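Local coordinates for protein MccF (Escherichia coli, PDB 4IIY) that confers self-immunity to microcin C7 and probably acts as a serine hydrolase of the LD-carboxypeptidase type (peptidase family S66), at residues L178-I189 and H338-P346; I140-L151 and L160-S171. The protein carries 1 engineered substitution. One frame throughout, in Å; residues are numbered along the deposited sequence.

Contact 1: L178-I189 and H338-P346; sequences LVDITYESFIKI and HTHPMLTLP. With 1EI (5'-O-(L-alpha-glutamylsulfamoyl)inosine), chain K.
Thr182 OG1 has two polar partners: Met342 N donates to it over 3.0 Å, an almost straight bond of 166°, and a water at 2.7 Å from the same OG1 links it to His340 ND1. With OG1 anti to the carbonyl carbon (chi1 -63°), the hydroxyl faces the 338-346 chain while the methyl CG2 lies by Met342 O. One turn later the pattern recurs, and Thr344 N reaches Ser185 OG at 3.1 Å. Two helix hydroxyls thus take alternate amides of an extended chain, Met342 N and Thr344 N. A second water ties Thr182 O, Met342 O and Thr344 OG1 together, donating to both carbonyls and accepting from the threonine.

Apolar groups fill the ends. The ring of Pro341, which follows a cis peptide bond, lies alongside Ile181, CG against CG2 at 3.5 Å, and Leu178 CD1 meets His340 CB at 3.7 Å. Farther along, Ile189 and Thr344 point opposite ways as they pass, their CG2 methyls 3.9 Å apart.

His338, a predicted charge-relay residue, accepts a hydrogen bond at NE2 from the amino N of the bound glutamylsulfamoyl inosine, and its ND1 is bonded to Glu270. From this pocket the chain runs along helix 178-191 into strand 345-347, where Thr344 and Pro346 touch Phe163 of the neighbouring strand 162-164.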
loop_
_atom_site.group_PDB
_atom_site.type_symbol
_atom_site.label_atom_id
_atom_site.label_comp_id
_atom_site.label_asym_id
_atom_site.label_seq_id
_atom_site.Cartn_x
_atom_site.Cartn_y
_atom_site.Cartn_z
ATOM N N LEU B 178 21.031 14.551 18.301
ATOM C CA LEU B 178 20.956 13.395 17.416
ATOM C C LEU B 178 21.455 13.678 16.002
ATOM O O LEU B 178 21.974 12.780 15.339
ATOM C CB LEU B 178 19.547 12.793 17.422
ATOM C CG LEU B 178 19.074 12.372 18.820
ATOM C CD1 LEU B 178 17.676 11.754 18.765
ATOM C CD2 LEU B 178 20.062 11.407 19.454
ATOM N N VAL B 179 21.320 14.916 15.542
ATOM C CA VAL B 179 21.734 15.240 14.181
ATOM C C VAL B 179 23.224 14.993 13.980
ATOM O O VAL B 179 23.649 14.646 12.887
ATOM C CB VAL B 179 21.346 16.683 13.785
ATOM C CG1 VAL B 179 22.121 17.724 14.601
ATOM C CG2 VAL B 179 21.550 16.906 12.297
ATOM N N ASP B 180 24.019 15.157 15.033
ATOM C CA ASP B 180 25.462 14.974 14.907
ATOM C C ASP B 180 25.820 13.519 14.628
ATOM O O ASP B 180 26.773 13.233 13.903
ATOM C CB ASP B 180 26.174 15.505 16.153
ATOM C CG ASP B 180 25.913 16.984 16.371
ATOM O OD1 ASP B 180 26.048 17.750 15.394
ATOM O OD2 ASP B 180 25.551 17.372 17.507
ATOM N N ILE B 181 25.052 12.602 15.197
ATOM C CA ILE B 181 25.286 11.184 14.985
ATOM C C ILE B 181 24.876 10.783 13.559
ATOM O O ILE B 181 25.579 10.024 12.886
ATOM C CB ILE B 181 24.541 10.352 16.050
ATOM C CG1 ILE B 181 24.914 10.830 17.463
ATOM C CG2 ILE B 181 24.834 8.878 15.893
ATOM C CD1 ILE B 181 26.407 10.852 17.749
ATOM N N THR B 182 23.753 11.312 13.087
ATOM C CA THR B 182 23.354 11.132 11.697
ATOM C C THR B 182 24.451 11.630 10.755
ATOM O O THR B 182 24.845 10.941 9.808
ATOM C CB THR B 182 22.049 11.876 11.429
ATOM O OG1 THR B 182 21.027 11.301 12.254
ATOM C CG2 THR B 182 21.643 11.798 9.955
ATOM N N TYR B 183 24.957 12.826 11.020
ATOM C CA TYR B 183 25.973 13.391 10.162
ATOM C C TYR B 183 27.257 12.563 10.156
ATOM O O TYR B 183 27.860 12.355 9.106
ATOM C CB TYR B 183 26.281 14.838 10.543
ATOM C CG TYR B 183 27.327 15.410 9.624
ATOM C CD1 TYR B 183 26.998 15.796 8.336
ATOM C CD2 TYR B 183 28.657 15.518 10.023
ATOM C CE1 TYR B 183 27.964 16.292 7.464
ATOM C CE2 TYR B 183 29.630 16.014 9.155
ATOM C CZ TYR B 183 29.268 16.407 7.881
ATOM O OH TYR B 183 30.210 16.908 6.997
ATOM N N GLU B 184 27.675 12.098 11.326
ATOM C CA GLU B 184 28.889 11.297 11.418
ATOM C C GLU B 184 28.819 10.056 10.528
ATOM O O GLU B 184 29.804 9.702 9.884
ATOM C CB GLU B 184 29.172 10.934 12.873
ATOM C CG GLU B 184 29.735 12.098 13.674
ATOM C CD GLU B 184 29.602 11.924 15.176
ATOM O OE1 GLU B 184 29.517 10.769 15.648
ATOM O OE2 GLU B 184 29.576 12.952 15.889
ATOM N N SER B 185 27.664 9.401 10.467
ATOM C CA SER B 185 27.533 8.239 9.584
ATOM C C SER B 185 27.544 8.639 8.103
ATOM O O SER B 185 28.225 8.015 7.280
ATOM C CB SER B 185 26.260 7.451 9.911
ATOM O OG SER B 185 26.079 6.365 9.022
ATOM N N PHE B 186 26.785 9.679 7.772
ATOM C CA PHE B 186 26.726 10.226 6.416
ATOM C C PHE B 186 28.138 10.508 5.888
ATOM O O PHE B 186 28.536 10.021 4.823
ATOM C CB PHE B 186 25.878 11.507 6.448
ATOM C CG PHE B 186 25.859 12.299 5.168
ATOM C CD1 PHE B 186 24.987 11.973 4.140
ATOM C CD2 PHE B 186 26.664 13.424 5.026
ATOM C CE1 PHE B 186 24.943 12.736 2.984
ATOM C CE2 PHE B 186 26.631 14.185 3.873
ATOM C CZ PHE B 186 25.760 13.848 2.853
ATOM N N ILE B 187 28.906 11.287 6.638
ATOM C CA ILE B 187 30.225 11.687 6.164
ATOM C C ILE B 187 31.206 10.507 6.154
ATOM O O ILE B 187 32.017 10.392 5.232
ATOM C CB ILE B 187 30.776 12.914 6.947
ATOM C CG1 ILE B 187 31.846 13.647 6.128
ATOM C CG2 ILE B 187 31.272 12.520 8.338
ATOM C CD1 ILE B 187 31.292 14.368 4.912
ATOM N N LYS B 188 31.122 9.613 7.132
ATOM C CA LYS B 188 31.997 8.445 7.143
ATOM C C LYS B 188 31.760 7.529 5.940
ATOM O O LYS B 188 32.700 7.148 5.229
ATOM C CB LYS B 188 31.797 7.648 8.432
ATOM C CG LYS B 188 32.645 6.384 8.536
ATOM C CD LYS B 188 34.118 6.718 8.676
ATOM C CE LYS B 188 34.952 5.482 8.978
ATOM N NZ LYS B 188 36.382 5.845 9.188
ATOM N N ILE B 189 30.505 7.159 5.724
ATOM C CA ILE B 189 30.157 6.216 4.670
ATOM C C ILE B 189 30.532 6.763 3.297
ATOM O O ILE B 189 31.063 6.038 2.451
ATOM C CB ILE B 189 28.645 5.881 4.698
ATOM C CG1 ILE B 189 28.280 5.095 5.960
ATOM C CG2 ILE B 189 28.250 5.078 3.473
ATOM C CD1 ILE B 189 28.958 3.744 6.060
ATOM N N HIS B 338 13.116 5.859 9.968
ATOM C CA HIS B 338 12.589 7.171 10.320
ATOM C C HIS B 338 12.986 7.619 11.735
ATOM O O HIS B 338 12.703 8.758 12.122
ATOM C CB HIS B 338 11.064 7.180 10.235
ATOM C CG HIS B 338 10.508 7.163 8.843
ATOM N ND1 HIS B 338 10.693 6.122 7.956
ATOM C CD2 HIS B 338 9.706 8.052 8.215
ATOM C CE1 HIS B 338 10.040 6.385 6.832
ATOM N NE2 HIS B 338 9.434 7.549 6.965
ATOM N N THR B 339 13.599 6.741 12.528
ATOM C CA THR B 339 14.035 7.147 13.868
ATOM C C THR B 339 15.339 7.955 13.792
ATOM O O THR B 339 16.038 7.927 12.783
ATOM C CB THR B 339 14.197 5.934 14.798
ATOM O OG1 THR B 339 15.183 5.042 14.255
ATOM C CG2 THR B 339 12.879 5.176 14.929
ATOM N N HIS B 340 15.643 8.697 14.854
ATOM C CA HIS B 340 16.885 9.471 14.955
ATOM C C HIS B 340 17.787 8.851 16.011
ATOM O O HIS B 340 17.312 8.458 17.080
ATOM C CB HIS B 340 16.596 10.926 15.340
ATOM C CG HIS B 340 15.846 11.678 14.289
ATOM N ND1 HIS B 340 16.468 12.314 13.236
ATOM C CD2 HIS B 340 14.516 11.872 14.115
ATOM C CE1 HIS B 340 15.554 12.873 12.464
ATOM N NE2 HIS B 340 14.363 12.620 12.973
ATOM N N PRO B 341 19.093 8.768 15.741
ATOM C CA PRO B 341 19.783 9.181 14.514
ATOM C C PRO B 341 19.652 8.122 13.423
ATOM O O PRO B 341 19.190 7.007 13.671
ATOM C CB PRO B 341 21.237 9.294 14.973
ATOM C CG PRO B 341 21.362 8.206 15.997
ATOM C CD PRO B 341 20.023 8.165 16.714
ATOM N N MET B 342 20.061 8.488 12.217
ATOM C CA MET B 342 19.933 7.617 11.065
ATOM C C MET B 342 21.302 7.355 10.445
ATOM O O MET B 342 22.059 8.293 10.196
ATOM C CB MET B 342 19.028 8.285 10.034
ATOM C CG MET B 342 18.694 7.389 8.870
ATOM S SD MET B 342 17.980 8.306 7.489
ATOM C CE MET B 342 17.452 6.876 6.545
ATOM N N LEU B 343 21.610 6.085 10.209
ATOM C CA LEU B 343 22.832 5.692 9.518
ATOM C C LEU B 343 22.592 5.713 8.006
ATOM O O LEU B 343 21.449 5.641 7.551
ATOM C CB LEU B 343 23.240 4.283 9.953
ATOM C CG LEU B 343 23.408 4.106 11.468
ATOM C CD1 LEU B 343 23.583 2.637 11.834
ATOM C CD2 LEU B 343 24.577 4.930 11.992
ATOM N N THR B 344 23.669 5.806 7.237
ATOM C CA THR B 344 23.620 5.791 5.776
ATOM C C THR B 344 23.970 4.388 5.268
ATOM O O THR B 344 24.989 3.815 5.690
ATOM C CB THR B 344 24.587 6.843 5.201
ATOM O OG1 THR B 344 24.095 8.153 5.503
ATOM C CG2 THR B 344 24.709 6.703 3.694
ATOM N N LEU B 345 23.146 3.844 4.367
ATOM C CA LEU B 345 23.288 2.468 3.885
ATOM C C LEU B 345 23.258 2.396 2.356
ATOM O O LEU B 345 22.259 2.763 1.733
ATOM C CB LEU B 345 22.132 1.627 4.427
ATOM C CG LEU B 345 22.085 0.158 4.012
ATOM C CD1 LEU B 345 23.201 -0.624 4.679
ATOM C CD2 LEU B 345 20.730 -0.450 4.356
ATOM N N PRO B 346 24.338 1.909 1.730
ATOM C CA PRO B 346 24.254 1.673 0.283
ATOM C C PRO B 346 23.326 0.488 0.010
ATOM O O PRO B 346 23.378 -0.519 0.726
ATOM C CB PRO B 346 25.700 1.330 -0.099
ATOM C CG PRO B 346 26.282 0.727 1.148
ATOM C CD PRO B 346 25.634 1.491 2.293
HETATM O O6 1EI K . 4.571 17.843 11.414
HETATM C C6 1EI K . 5.417 16.971 11.711
HETATM N N1 1EI K . 5.760 16.734 12.994
HETATM C C2 1EI K . 6.670 15.803 13.328
HETATM N N3 1EI K . 7.310 15.042 12.424
HETATM C C5 1EI K . 6.073 16.175 10.659
HETATM C C4 1EI K . 7.052 15.187 11.107
HETATM N N7 1EI K . 6.034 16.098 9.313
HETATM C C8 1EI K . 6.910 15.138 8.930
HETATM N N9 1EI K . 7.508 14.603 10.006
HETATM C "C1'" 1EI K . 8.512 13.526 10.000
HETATM O "O4'" 1EI K . 9.317 13.556 8.831
HETATM C "C2'" 1EI K . 7.788 12.196 9.970
HETATM O "O2'" 1EI K . 7.559 11.734 11.301
HETATM C "C3'" 1EI K . 8.743 11.300 9.214
HETATM O "O3'" 1EI K . 9.442 10.466 10.134
HETATM C "C4'" 1EI K . 9.747 12.226 8.551
HETATM C "C5'" 1EI K . 9.835 11.988 7.049
HETATM O "O5'" 1EI K . 8.583 12.265 6.414
HETATM S SBF 1EI K . 8.350 11.732 4.994
HETATM O OAE 1EI K . 7.473 12.647 4.297
HETATM O OAF 1EI K . 9.647 11.646 4.377
HETATM N NAQ 1EI K . 7.730 10.323 5.155
HETATM C C 1EI K . 7.485 9.431 4.172
HETATM O O 1EI K . 7.719 9.555 2.976
HETATM C CA 1EI K . 6.895 8.120 4.609
HETATM N N 1EI K . 6.587 8.139 6.028
HETATM C CB 1EI K . 5.659 7.807 3.773
HETATM C CG 1EI K . 5.559 6.314 3.475
HETATM C CD 1EI K . 4.980 5.573 4.659
HETATM O OE1 1EI K . 4.993 6.120 5.780
HETATM O OE2 1EI K . 4.508 4.439 4.464
HETATM O O HOH W 1 23.530 9.080 8.054
HETATM O O HOH W 2 19.081 13.152 12.431
#

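Contact 2: I140-L151 and L160-S171; sequences IIIGYADTTALL and LITFYGPALIPS. Engineered in segment 140-151: Ala145 (natural residue Ser). With 1EI (5'-O-(L-alpha-glutamylsulfamoyl)inosine), chain K.
The Tyr164 ring carries Tyr144 CB over one face, a CH-pi contact 3.7 Å from the centroid, with Gly143 O over the same face; Thr148 OG1 meets its edge in the ring plane, 3.2 Å from CE1. Its hydroxyl accepts from Ala145 N (2.9 Å between N and OH) and is also bonded to Glu270, a predicted charge-relay residue, so one phenol joins the backbone of the nucleophile position to that carboxylate. Ala145 is an engineered replacement of the natural serine, the predicted nucleophile. Tyr144 CG takes the crowded position between backbone N and carbonyl carbon (chi1 73°), which swings the ring toward the 160-171 chain: Ala167 N lies at its edge, in plane, while the OH reaches Pro170 CB and shares a water with Ser171 OG. The Phe163 ring has Ile141 O at its edge, and Ile140 CG2 approaches CD2 obliquely.

Phe163 and Tyr164 project from opposite faces of the sheet in which the two strands pair in parallel. Phe163 N bonds to Ile141 O at 2.9 Å, and Gly165 N to Gly143 O at 3.0 Å, the latter with the donor well above the carbonyl plane. Thr162 OG1 donates to Leu151 O, fastening the strand to the helix.

Asp146 N donates to the ligand carbonyl O at 3.0 Å, and Ala145 CB lies 3.2 Å from that O. The sharp turn between strand and helix, with Ala145 at positive phi (64°), is consistent with the nucleophile elbow of serine hydrolases. Strand 140-143, helix 148-158 and strand 162-164 form a beta-alpha-beta unit; strand 110-115 flanks the first strand and 345-347 the last, while helix 178-191 packs against Ile140, Ile142 and Phe163.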
loop_
_atom_site.group_PDB
_atom_site.type_symbol
_atom_site.label_atom_id
_atom_site.label_comp_id
_atom_site.label_asym_id
_atom_site.label_seq_id
_atom_site.Cartn_x
_atom_site.Cartn_y
_atom_site.Cartn_z
ATOM N N ILE B 140 25.935 10.394 -6.296
ATOM C CA ILE B 140 25.371 9.851 -5.073
ATOM C C ILE B 140 23.927 10.325 -4.945
ATOM O O ILE B 140 23.671 11.524 -4.848
ATOM C CB ILE B 140 26.171 10.330 -3.851
ATOM C CG1 ILE B 140 27.625 9.850 -3.943
ATOM C CG2 ILE B 140 25.504 9.854 -2.555
ATOM C CD1 ILE B 140 28.558 10.546 -2.977
ATOM N N ILE B 141 22.982 9.390 -4.961
ATOM C CA ILE B 141 21.567 9.716 -4.812
ATOM C C ILE B 141 21.145 9.186 -3.450
ATOM O O ILE B 141 21.341 8.001 -3.167
ATOM C CB ILE B 141 20.703 9.043 -5.906
ATOM C CG1 ILE B 141 21.318 9.217 -7.299
ATOM C CG2 ILE B 141 19.264 9.559 -5.839
ATOM C CD1 ILE B 141 21.445 10.620 -7.745
ATOM N N ILE B 142 20.597 10.057 -2.608
ATOM C CA ILE B 142 20.341 9.715 -1.213
ATOM C C ILE B 142 19.022 10.291 -0.697
ATOM O O ILE B 142 18.634 11.419 -1.026
ATOM C CB ILE B 142 21.545 10.132 -0.318
ATOM C CG1 ILE B 142 21.427 9.560 1.102
ATOM C CG2 ILE B 142 21.723 11.655 -0.311
ATOM C CD1 ILE B 142 22.746 9.596 1.854
ATOM N N GLY B 143 18.326 9.475 0.087
ATOM C CA GLY B 143 17.100 9.867 0.762
ATOM C C GLY B 143 16.486 8.624 1.375
ATOM O O GLY B 143 17.140 7.582 1.460
ATOM N N TYR B 144 15.235 8.715 1.802
ATOM C CA TYR B 144 14.588 7.564 2.428
ATOM C C TYR B 144 13.074 7.675 2.313
ATOM O O TYR B 144 12.561 8.564 1.629
ATOM C CB TYR B 144 15.085 7.361 3.878
ATOM C CG TYR B 144 14.598 8.362 4.908
ATOM C CD1 TYR B 144 13.598 8.016 5.805
ATOM C CD2 TYR B 144 15.158 9.637 5.009
ATOM C CE1 TYR B 144 13.151 8.913 6.767
ATOM C CE2 TYR B 144 14.725 10.528 5.971
ATOM C CZ TYR B 144 13.719 10.166 6.833
ATOM O OH TYR B 144 13.304 11.094 7.766
ATOM N N ALA B 145 12.356 6.765 2.957
ATOM C CA ALA B 145 10.907 6.877 3.056
ATOM C C ALA B 145 10.300 6.783 1.657
ATOM O O ALA B 145 10.651 5.878 0.902
ATOM C CB ALA B 145 10.514 8.161 3.767
ATOM N N ASP B 146 9.393 7.681 1.295
ATOM C CA ASP B 146 8.801 7.625 -0.046
ATOM C C ASP B 146 9.831 7.619 -1.171
ATOM O O ASP B 146 9.582 7.085 -2.270
ATOM C CB ASP B 146 7.848 8.801 -0.263
ATOM C CG ASP B 146 7.215 8.765 -1.629
ATOM O OD1 ASP B 146 6.359 7.891 -1.850
ATOM O OD2 ASP B 146 7.605 9.583 -2.492
ATOM N N THR B 147 10.978 8.241 -0.926
ATOM C CA THR B 147 12.006 8.325 -1.959
ATOM C C THR B 147 12.591 6.956 -2.330
ATOM O O THR B 147 13.276 6.819 -3.347
ATOM C CB THR B 147 13.091 9.323 -1.540
ATOM O OG1 THR B 147 12.456 10.449 -0.921
ATOM C CG2 THR B 147 13.875 9.806 -2.752
ATOM N N THR B 148 12.297 5.938 -1.523
ATOM C CA THR B 148 12.561 4.558 -1.903
ATOM C C THR B 148 12.163 4.255 -3.345
ATOM O O THR B 148 12.850 3.516 -4.044
ATOM C CB THR B 148 11.777 3.597 -0.984
ATOM O OG1 THR B 148 12.239 3.722 0.365
ATOM C CG2 THR B 148 11.932 2.141 -1.419
ATOM N N ALA B 149 11.036 4.795 -3.798
ATOM C CA ALA B 149 10.604 4.493 -5.162
ATOM C C ALA B 149 11.677 4.888 -6.181
ATOM O O ALA B 149 11.926 4.161 -7.150
ATOM C CB ALA B 149 9.278 5.172 -5.475
ATOM N N LEU B 150 12.313 6.034 -5.963
ATOM C CA LEU B 150 13.396 6.497 -6.830
ATOM C C LEU B 150 14.690 5.723 -6.620
ATOM O O LEU B 150 15.366 5.368 -7.584
ATOM C CB LEU B 150 13.678 7.983 -6.626
ATOM C CG LEU B 150 12.494 8.925 -6.772
ATOM C CD1 LEU B 150 12.997 10.356 -6.744
ATOM C CD2 LEU B 150 11.716 8.650 -8.063
ATOM N N LEU B 151 15.054 5.458 -5.370
ATOM C CA LEU B 151 16.296 4.740 -5.091
ATOM C C LEU B 151 16.254 3.355 -5.714
ATOM O O LEU B 151 17.209 2.925 -6.377
ATOM C CB LEU B 151 16.519 4.616 -3.586
ATOM C CG LEU B 151 16.620 5.926 -2.799
ATOM C CD1 LEU B 151 16.644 5.648 -1.308
ATOM C CD2 LEU B 151 17.847 6.742 -3.208
ATOM N N LEU B 160 22.961 1.508 -10.740
ATOM C CA LEU B 160 23.639 2.459 -9.858
ATOM C C LEU B 160 23.386 2.146 -8.386
ATOM O O LEU B 160 22.246 1.925 -7.972
ATOM C CB LEU B 160 23.164 3.878 -10.156
ATOM C CG LEU B 160 23.737 5.008 -9.296
ATOM C CD1 LEU B 160 25.256 5.123 -9.451
ATOM C CD2 LEU B 160 23.064 6.319 -9.663
ATOM N N ILE B 161 24.453 2.126 -7.600
ATOM C CA ILE B 161 24.326 1.967 -6.160
ATOM C C ILE B 161 23.910 3.304 -5.556
ATOM O O ILE B 161 24.670 4.280 -5.580
ATOM C CB ILE B 161 25.634 1.459 -5.533
ATOM C CG1 ILE B 161 26.025 0.112 -6.166
ATOM C CG2 ILE B 161 25.495 1.369 -4.017
ATOM C CD1 ILE B 161 24.931 -0.944 -6.119
ATOM N N THR B 162 22.663 3.342 -5.083
ATOM C CA THR B 162 22.073 4.499 -4.412
ATOM C C THR B 162 22.030 4.245 -2.898
ATOM O O THR B 162 22.375 3.153 -2.437
ATOM C CB THR B 162 20.650 4.785 -4.933
ATOM O OG1 THR B 162 19.770 3.709 -4.576
ATOM C CG2 THR B 162 20.656 4.975 -6.438
ATOM N N PHE B 163 21.623 5.258 -2.128
ATOM C CA PHE B 163 21.793 5.236 -0.677
ATOM C C PHE B 163 20.518 5.502 0.099
ATOM O O PHE B 163 19.827 6.493 -0.151
ATOM C CB PHE B 163 22.863 6.256 -0.273
ATOM C CG PHE B 163 24.220 5.932 -0.820
ATOM C CD1 PHE B 163 25.146 5.253 -0.052
ATOM C CD2 PHE B 163 24.543 6.246 -2.131
ATOM C CE1 PHE B 163 26.392 4.916 -0.584
ATOM C CE2 PHE B 163 25.781 5.908 -2.667
ATOM C CZ PHE B 163 26.703 5.244 -1.889
ATOM N N TYR B 164 20.221 4.606 1.041
ATOM C CA TYR B 164 19.159 4.824 2.011
ATOM C C TYR B 164 19.783 5.634 3.131
ATOM O O TYR B 164 20.653 5.134 3.844
ATOM C CB TYR B 164 18.608 3.499 2.558
ATOM C CG TYR B 164 17.152 3.630 2.950
ATOM C CD1 TYR B 164 16.176 3.709 1.963
ATOM C CD2 TYR B 164 16.750 3.728 4.282
ATOM C CE1 TYR B 164 14.856 3.856 2.272
ATOM C CE2 TYR B 164 15.405 3.874 4.614
ATOM C CZ TYR B 164 14.466 3.939 3.590
ATOM O OH TYR B 164 13.115 4.114 3.839
ATOM N N GLY B 165 19.377 6.885 3.284
ATOM C CA GLY B 165 20.040 7.753 4.232
ATOM C C GLY B 165 19.371 9.104 4.302
ATOM O O GLY B 165 18.245 9.273 3.827
ATOM N N PRO B 166 20.064 10.080 4.904
ATOM C CA PRO B 166 19.467 11.380 5.212
ATOM C C PRO B 166 18.777 12.101 4.063
ATOM O O PRO B 166 19.277 12.146 2.934
ATOM C CB PRO B 166 20.672 12.214 5.659
ATOM C CG PRO B 166 21.598 11.230 6.265
ATOM C CD PRO B 166 21.369 9.909 5.567
ATOM N N ALA B 167 17.627 12.681 4.396
ATOM C CA ALA B 167 16.970 13.711 3.603
ATOM C C ALA B 167 17.171 15.040 4.327
ATOM O O ALA B 167 17.199 15.100 5.561
ATOM C CB ALA B 167 15.488 13.396 3.427
ATOM N N LEU B 168 17.313 16.112 3.563
ATOM C CA LEU B 168 17.752 17.382 4.111
ATOM C C LEU B 168 16.911 17.864 5.292
ATOM O O LEU B 168 17.457 18.225 6.344
ATOM C CB LEU B 168 17.774 18.416 2.992
ATOM C CG LEU B 168 18.134 19.855 3.371
ATOM C CD1 LEU B 168 19.527 19.942 3.941
ATOM C CD2 LEU B 168 17.967 20.773 2.156
ATOM N N ILE B 169 15.599 17.859 5.120
ATOM C CA ILE B 169 14.707 18.448 6.113
ATOM C C ILE B 169 14.548 17.583 7.376
ATOM O O ILE B 169 14.896 18.022 8.475
ATOM C CB ILE B 169 13.359 18.890 5.478
ATOM C CG1 ILE B 169 13.616 19.948 4.395
ATOM C CG2 ILE B 169 12.398 19.398 6.547
ATOM C CD1 ILE B 169 12.370 20.371 3.628
ATOM N N PRO B 170 14.051 16.344 7.246
ATOM C CA PRO B 170 13.882 15.572 8.483
ATOM C C PRO B 170 15.218 15.206 9.123
ATOM O O PRO B 170 15.327 15.206 10.344
ATOM C CB PRO B 170 13.138 14.309 8.019
ATOM C CG PRO B 170 13.469 14.184 6.568
ATOM C CD PRO B 170 13.579 15.606 6.063
ATOM N N SER B 171 16.230 14.904 8.322
ATOM C CA SER B 171 17.457 14.371 8.903
ATOM C C SER B 171 18.416 15.452 9.388
ATOM O O SER B 171 18.933 15.387 10.503
ATOM C CB SER B 171 18.176 13.457 7.907
ATOM O OG SER B 171 17.307 12.468 7.381
HETATM O O6 1EI K . 4.571 17.843 11.414
HETATM C C6 1EI K . 5.417 16.971 11.711
HETATM N N1 1EI K . 5.760 16.734 12.994
HETATM C C2 1EI K . 6.670 15.803 13.328
HETATM N N3 1EI K . 7.310 15.042 12.424
HETATM C C5 1EI K . 6.073 16.175 10.659
HETATM C C4 1EI K . 7.052 15.187 11.107
HETATM N N7 1EI K . 6.034 16.098 9.313
HETATM C C8 1EI K . 6.910 15.138 8.930
HETATM N N9 1EI K . 7.508 14.603 10.006
HETATM C "C1'" 1EI K . 8.512 13.526 10.000
HETATM O "O4'" 1EI K . 9.317 13.556 8.831
HETATM C "C2'" 1EI K . 7.788 12.196 9.970
HETATM O "O2'" 1EI K . 7.559 11.734 11.301
HETATM C "C3'" 1EI K . 8.743 11.300 9.214
HETATM O "O3'" 1EI K . 9.442 10.466 10.134
HETATM C "C4'" 1EI K . 9.747 12.226 8.551
HETATM C "C5'" 1EI K . 9.835 11.988 7.049
HETATM O "O5'" 1EI K . 8.583 12.265 6.414
HETATM S SBF 1EI K . 8.350 11.732 4.994
HETATM O OAE 1EI K . 7.473 12.647 4.297
HETATM O OAF 1EI K . 9.647 11.646 4.377
HETATM N NAQ 1EI K . 7.730 10.323 5.155
HETATM C C 1EI K . 7.485 9.431 4.172
HETATM O O 1EI K . 7.719 9.555 2.976
HETATM C CA 1EI K . 6.895 8.120 4.609
HETATM N N 1EI K . 6.587 8.139 6.028
HETATM C CB 1EI K . 5.659 7.807 3.773
HETATM C CG 1EI K . 5.559 6.314 3.475
HETATM C CD 1EI K . 4.980 5.573 4.659
HETATM O OE1 1EI K . 4.993 6.120 5.780
HETATM O OE2 1EI K . 4.508 4.439 4.464
HETATM O O HOH W 3 23.917 6.886 -5.944
HETATM O O HOH W 4 15.568 11.726 9.302
#

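In the fold
Going from the N terminus, contact 2 closes first: strand 140-143 leads through helix 148-158 back to strand 162-164, with only eight residues between its segments. Contact 1 opens afterwards, on helix 178-191, which follows helix 168-172 directly, and closes 148 residues later, once the chain has traversed most of the second sheet. The two are therefore in series, neither nested nor crossed. In space their centres lie 12 Å apart and they meet in the six-stranded sheet, where strand 345-347 adds antiparallel to strand 162-164, Leu345 O probably hydrogen-bonded to Tyr164 N. Around the ligand, His338 of contact 1 packs on Ala145 of contact 2, joining the N- and C-terminal parts at the active site.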